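Local structure of phenylalanine-4-hydroxylase (Colwellia psychrerythraea, 2V28) at residues T104-R109 against P118-E123. The protein probably hydroxylates L-phenylalanine to L-tyrosine with molecular oxygen and tetrahydrobiopterin, using a non-haem iron centre. Residues are numbered along the deposited sequence; the frame is centred on the assembly and turned at random.
Sequences TFIRSR and PDIFHE
Ile120 N donates to Phe105 O over 2.8 Å, where the extended chain of 104-108 passes the first turn of helix 120-127. This turn opens the iron-binding helix of the biopterin-dependent aromatic amino acid hydroxylase fold. Asp119 is its N-cap. The CA atoms of Ile106 and Asp119 come within 5.1 Å of each other. Asp119 OD2 accepts from His122 N at 3.0 Å, an almost straight capping bond, and it also takes Arg107 NH2. Asp119 OD1 is shared too: its anti lone pair receives Arg107 N at 2.9 Å, while Arg107 NE reaches it from above the carboxylate plane at 2.8 Å. The guanidinium thus grips the carboxylate side-on in a salt bridge, one nitrogen to each oxygen, with the two planes 35° apart. A bend in the Arg107 chain (chi3 71°) turns its NE and NH2 edge onto the acid. Four N-H groups therefore hold the buried carboxylate and fix its rotation. With an alanine in place of Asp119, the Arg107 charge would probably lose its mate and the helix start its cap. His122, an iron ligand in this protein, gives the capping N-H, so Asp119 probably belongs to the second shell of the iron site. Arg107 NH1 bonds to Met112 O, tying in the intervening loop. Asp119 CA lies over one face of the Phe105 ring in a CH-pi contact, 4.1 Å from the centroid. Tyr7 also stacks with that ring. On the apolar flank, Ile106 CD1 meets Ile120 CG2 at 3.9 Å.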
loop_
_atom_site.group_PDB
_atom_site.type_symbol
_atom_site.label_atom_id
_atom_site.label_comp_id
_atom_site.label_asym_id
_atom_site.label_seq_id
_atom_site.Cartn_x
_atom_site.Cartn_y
_atom_site.Cartn_z
ATOM N N THR A 104 -26.722 2.228 -6.933
ATOM C CA THR A 104 -26.975 2.266 -8.360
ATOM C C THR A 104 -26.238 3.405 -9.091
ATOM O O THR A 104 -26.803 4.441 -9.470
ATOM C CB THR A 104 -28.476 2.280 -8.616
ATOM O OG1 THR A 104 -29.023 3.453 -8.012
ATOM C CG2 THR A 104 -29.118 1.044 -7.989
ATOM N N PHE A 105 -24.941 3.196 -9.257
ATOM C CA PHE A 105 -24.114 4.065 -10.053
ATOM C C PHE A 105 -23.019 3.206 -10.669
ATOM O O PHE A 105 -22.764 2.103 -10.193
ATOM C CB PHE A 105 -23.517 5.226 -9.201
ATOM C CG PHE A 105 -22.439 4.810 -8.215
ATOM C CD1 PHE A 105 -22.764 4.483 -6.891
ATOM C CD2 PHE A 105 -21.089 4.779 -8.597
ATOM C CE1 PHE A 105 -21.781 4.105 -5.979
ATOM C CE2 PHE A 105 -20.106 4.395 -7.692
ATOM C CZ PHE A 105 -20.442 4.069 -6.378
ATOM N N ILE A 106 -22.381 3.739 -11.709
ATOM C CA ILE A 106 -21.207 3.137 -12.322
ATOM C C ILE A 106 -20.060 4.160 -12.340
ATOM O O ILE A 106 -20.271 5.381 -12.396
ATOM C CB ILE A 106 -21.518 2.584 -13.741
ATOM C CG1 ILE A 106 -20.447 1.595 -14.224
ATOM C CG2 ILE A 106 -21.718 3.730 -14.744
ATOM C CD1 ILE A 106 -20.986 0.404 -14.986
ATOM N N ARG A 107 -18.845 3.647 -12.267
ATOM C CA ARG A 107 -17.636 4.458 -12.158
ATOM C C ARG A 107 -17.450 5.333 -13.400
ATOM O O ARG A 107 -18.010 5.050 -14.430
ATOM C CB ARG A 107 -16.422 3.545 -11.990
ATOM C CG ARG A 107 -16.149 2.670 -13.220
ATOM C CD ARG A 107 -15.117 1.601 -12.920
ATOM N NE ARG A 107 -15.675 0.583 -12.039
ATOM C CZ ARG A 107 -15.076 -0.567 -11.747
ATOM N NH1 ARG A 107 -13.891 -0.858 -12.255
ATOM N NH2 ARG A 107 -15.665 -1.409 -10.930
ATOM N N SER A 108 -16.667 6.403 -13.278
ATOM C CA SER A 108 -16.328 7.263 -14.424
ATOM C C SER A 108 -15.316 6.553 -15.307
ATOM O O SER A 108 -14.676 5.621 -14.851
ATOM C CB SER A 108 -15.708 8.560 -13.916
ATOM O OG SER A 108 -14.593 8.283 -13.075
ATOM N N ARG A 109 -15.152 6.994 -16.559
ATOM C CA ARG A 109 -14.051 6.497 -17.399
ATOM C C ARG A 109 -12.712 6.625 -16.703
ATOM O O ARG A 109 -11.888 5.713 -16.772
ATOM C CB ARG A 109 -13.927 7.271 -18.718
ATOM C CG ARG A 109 -15.043 7.054 -19.700
ATOM C CD ARG A 109 -14.834 5.816 -20.533
ATOM N NE ARG A 109 -16.031 5.587 -21.327
ATOM C CZ ARG A 109 -16.205 4.579 -22.168
ATOM N NH1 ARG A 109 -15.251 3.672 -22.325
ATOM N NH2 ARG A 109 -17.349 4.487 -22.840
ATOM N N PRO A 118 -17.569 0.709 -4.002
ATOM C CA PRO A 118 -18.195 -0.341 -4.830
ATOM C C PRO A 118 -19.300 0.190 -5.759
ATOM O O PRO A 118 -20.388 0.541 -5.297
ATOM C CB PRO A 118 -18.778 -1.316 -3.795
ATOM C CG PRO A 118 -18.880 -0.544 -2.520
ATOM C CD PRO A 118 -17.749 0.466 -2.558
ATOM N N ASP A 119 -19.038 0.232 -7.060
ATOM C CA ASP A 119 -20.077 0.645 -7.997
ATOM C C ASP A 119 -20.921 -0.578 -8.398
ATOM O O ASP A 119 -20.712 -1.691 -7.879
ATOM C CB ASP A 119 -19.494 1.408 -9.210
ATOM C CG ASP A 119 -18.755 0.492 -10.190
ATOM O OD1 ASP A 119 -18.398 0.957 -11.288
ATOM O OD2 ASP A 119 -18.551 -0.690 -9.869
ATOM N N ILE A 120 -21.862 -0.373 -9.318
ATOM C CA ILE A 120 -22.776 -1.448 -9.745
ATOM C C ILE A 120 -22.051 -2.642 -10.409
ATOM O O ILE A 120 -22.494 -3.795 -10.284
ATOM C CB ILE A 120 -23.920 -0.885 -10.615
ATOM C CG1 ILE A 120 -25.125 -1.841 -10.623
ATOM C CG2 ILE A 120 -23.415 -0.525 -12.050
ATOM C CD1 ILE A 120 -26.452 -1.141 -10.675
ATOM N N PHE A 121 -20.942 -2.392 -11.108
ATOM C CA PHE A 121 -20.212 -3.529 -11.673
ATOM C C PHE A 121 -19.553 -4.320 -10.556
ATOM O O PHE A 121 -19.690 -5.535 -10.519
ATOM C CB PHE A 121 -19.223 -3.128 -12.753
ATOM C CG PHE A 121 -18.458 -4.291 -13.328
ATOM C CD1 PHE A 121 -18.980 -5.036 -14.394
ATOM C CD2 PHE A 121 -17.211 -4.636 -12.802
ATOM C CE1 PHE A 121 -18.255 -6.110 -14.915
ATOM C CE2 PHE A 121 -16.479 -5.702 -13.319
ATOM C CZ PHE A 121 -17.012 -6.442 -14.362
ATOM N N HIS A 122 -18.880 -3.631 -9.631
ATOM C CA HIS A 122 -18.295 -4.287 -8.442
ATOM C C HIS A 122 -19.350 -5.175 -7.711
ATOM O O HIS A 122 -19.131 -6.360 -7.416
ATOM C CB HIS A 122 -17.724 -3.202 -7.505
ATOM C CG HIS A 122 -17.135 -3.739 -6.240
ATOM N ND1 HIS A 122 -15.808 -4.099 -6.133
ATOM C CD2 HIS A 122 -17.689 -3.981 -5.031
ATOM C CE1 HIS A 122 -15.575 -4.556 -4.917
ATOM N NE2 HIS A 122 -16.702 -4.500 -4.229
ATOM N N GLU A 123 -20.513 -4.579 -7.448
ATOM C CA GLU A 123 -21.576 -5.238 -6.716
ATOM C C GLU A 123 -22.188 -6.421 -7.447
ATOM O O GLU A 123 -22.252 -7.493 -6.881
ATOM C CB GLU A 123 -22.689 -4.261 -6.351
ATOM C CG GLU A 123 -22.213 -3.101 -5.522
ATOM C CD GLU A 123 -21.822 -3.484 -4.119
ATOM O OE1 GLU A 123 -21.394 -4.643 -3.854
ATOM O OE2 GLU A 123 -21.919 -2.584 -3.272
#